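Local structure of FdxN element excision controlling factor XisI (Anabaena variabilis ATCC 29413, 2NVM) at residues D3-Y8 with L76-G81. The protein probably controls, together with XisF and XisH, the site-specific excision of the fdxN element from the genome of a nitrogen-fixing cyanobacterium. Residues are numbered along the deposited sequence; the frame is centred on the assembly and turned at random.
Sequences DKLTHY and LQIQNG
Lys4, in the first turn of helix 4-23, reaches across to the tight turn that follows strand 67-79. Its CG stands anti to the backbone N (chi1 178°), and the extended chain carries NZ across to the turn, where it donates a hydrogen bond of 2.9 Å to the backbone O of Gly81. NZ lies in the carbonyl plane, on a lone pair, at a C=O...N angle of 131°. On the way CG of Lys4 sits 3.8 Å over one face of the Tyr8 ring, nearer its margin than its centre. The ring passes near the same carbonyl, with CE2 of Tyr8 3.7 Å from O of Gly81, while its hydroxyl is hydrogen-bonded to Asp107, which also makes a long, weak ion pair with Lys4. Away from the Lys4 bond the contact is apolar. Ile78 has CG1 beside its backbone N and turns its two branches to different partners: CG2 meets CD1 of Leu5 at 3.6 Å, Leu5 and Ile78 passing alongside each other and pointing opposite ways, and CD1 lies 4.1 Å from CB of Tyr8. Asn80 and Gly81, both at positive phi, make the two-residue turn of the hairpin between strands 67-79 and 82-87. The arrangement is characteristic of helix-on-sheet packing: an N-terminal helix laid on one face of a mixed beta-sheet, its first turn tied by a lysine to a beta-hairpin turn.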
# COMPACT_ATOMS: atom_id res chain seq x y z
N ASP B 3 -8.08 -15.85 -17.03
CA ASP B 3 -9.54 -15.59 -17.22
C ASP B 3 -10.17 -15.29 -15.85
O ASP B 3 -10.77 -14.23 -15.68
CB ASP B 3 -10.24 -16.78 -17.91
CG ASP B 3 -11.65 -16.44 -18.43
OD1 ASP B 3 -12.29 -15.46 -17.99
OD2 ASP B 3 -12.13 -17.20 -19.31
N LYS B 4 -10.05 -16.24 -14.91
CA LYS B 4 -10.56 -16.09 -13.53
C LYS B 4 -9.82 -14.90 -12.89
O LYS B 4 -10.46 -13.97 -12.41
CB LYS B 4 -10.34 -17.38 -12.69
CG LYS B 4 -10.79 -17.34 -11.20
CD LYS B 4 -10.21 -18.51 -10.38
CE LYS B 4 -10.35 -18.25 -8.85
NZ LYS B 4 -9.70 -19.27 -7.94
N LEU B 5 -8.48 -14.96 -12.93
CA LEU B 5 -7.60 -13.91 -12.41
C LEU B 5 -7.80 -12.51 -13.03
O LEU B 5 -7.88 -11.53 -12.29
CB LEU B 5 -6.11 -14.33 -12.49
CG LEU B 5 -5.53 -15.14 -11.32
CD1 LEU B 5 -5.19 -14.21 -10.12
CD2 LEU B 5 -6.41 -16.32 -10.88
N THR B 6 -7.88 -12.43 -14.36
CA THR B 6 -8.11 -11.15 -15.08
C THR B 6 -9.45 -10.49 -14.68
O THR B 6 -9.53 -9.27 -14.51
CB THR B 6 -8.02 -11.30 -16.62
OG1 THR B 6 -8.75 -12.46 -17.01
CG2 THR B 6 -6.59 -11.49 -17.07
N HIS B 7 -10.49 -11.32 -14.54
CA HIS B 7 -11.81 -10.87 -14.08
C HIS B 7 -11.72 -10.32 -12.64
O HIS B 7 -12.26 -9.25 -12.35
CB HIS B 7 -12.84 -12.02 -14.17
CG HIS B 7 -14.13 -11.73 -13.49
ND1 HIS B 7 -14.98 -10.72 -13.91
CD2 HIS B 7 -14.72 -12.29 -12.41
CE1 HIS B 7 -16.03 -10.68 -13.11
NE2 HIS B 7 -15.89 -11.62 -12.19
N TYR B 8 -11.05 -11.07 -11.77
CA TYR B 8 -10.81 -10.69 -10.36
C TYR B 8 -10.01 -9.39 -10.25
O TYR B 8 -10.34 -8.56 -9.39
CB TYR B 8 -10.10 -11.83 -9.60
CG TYR B 8 -10.96 -13.01 -9.18
CD1 TYR B 8 -12.15 -13.37 -9.86
CD2 TYR B 8 -10.51 -13.88 -8.15
CE1 TYR B 8 -12.90 -14.49 -9.48
CE2 TYR B 8 -11.27 -15.02 -7.77
CZ TYR B 8 -12.46 -15.31 -8.44
OH TYR B 8 -13.22 -16.40 -8.11
N LEU B 76 -6.47 -4.64 -0.42
CA LEU B 76 -6.87 -5.88 -1.06
C LEU B 76 -5.68 -6.48 -1.81
O LEU B 76 -4.87 -5.73 -2.38
CB LEU B 76 -7.99 -5.61 -2.07
CG LEU B 76 -9.23 -4.84 -1.60
CD1 LEU B 76 -10.18 -4.61 -2.74
CD2 LEU B 76 -9.95 -5.59 -0.52
N GLN B 77 -5.56 -7.80 -1.76
CA GLN B 77 -4.57 -8.54 -2.53
C GLN B 77 -5.18 -9.84 -3.08
O GLN B 77 -6.12 -10.39 -2.50
CB GLN B 77 -3.26 -8.81 -1.77
CG GLN B 77 -3.38 -9.69 -0.53
CD GLN B 77 -2.10 -10.37 -0.06
OE1 GLN B 77 -1.02 -10.25 -0.66
NE2 GLN B 77 -2.24 -11.15 1.00
N ILE B 78 -4.64 -10.30 -4.22
CA ILE B 78 -5.03 -11.55 -4.84
C ILE B 78 -3.84 -12.47 -4.56
O ILE B 78 -2.72 -12.15 -4.96
CB ILE B 78 -5.35 -11.46 -6.35
CG1 ILE B 78 -6.37 -10.32 -6.64
CG2 ILE B 78 -5.88 -12.80 -6.84
CD1 ILE B 78 -6.67 -10.11 -8.09
N GLN B 79 -4.10 -13.57 -3.84
CA GLN B 79 -3.08 -14.54 -3.44
C GLN B 79 -3.64 -15.97 -3.56
O GLN B 79 -4.66 -16.28 -2.95
CB GLN B 79 -2.68 -14.25 -2.01
CG GLN B 79 -1.52 -15.09 -1.47
CD GLN B 79 -1.02 -14.60 -0.12
OE1 GLN B 79 0.18 -14.39 0.05
NE2 GLN B 79 -1.93 -14.38 0.84
N ASN B 80 -2.95 -16.82 -4.34
CA ASN B 80 -3.33 -18.22 -4.59
C ASN B 80 -4.75 -18.35 -5.18
O ASN B 80 -5.54 -19.23 -4.81
CB ASN B 80 -3.15 -19.07 -3.31
CG ASN B 80 -1.72 -19.00 -2.75
OD1 ASN B 80 -0.73 -19.06 -3.50
ND2 ASN B 80 -1.61 -18.89 -1.42
N GLY B 81 -5.06 -17.44 -6.11
CA GLY B 81 -6.37 -17.38 -6.77
C GLY B 81 -7.53 -16.90 -5.91
O GLY B 81 -8.68 -17.14 -6.30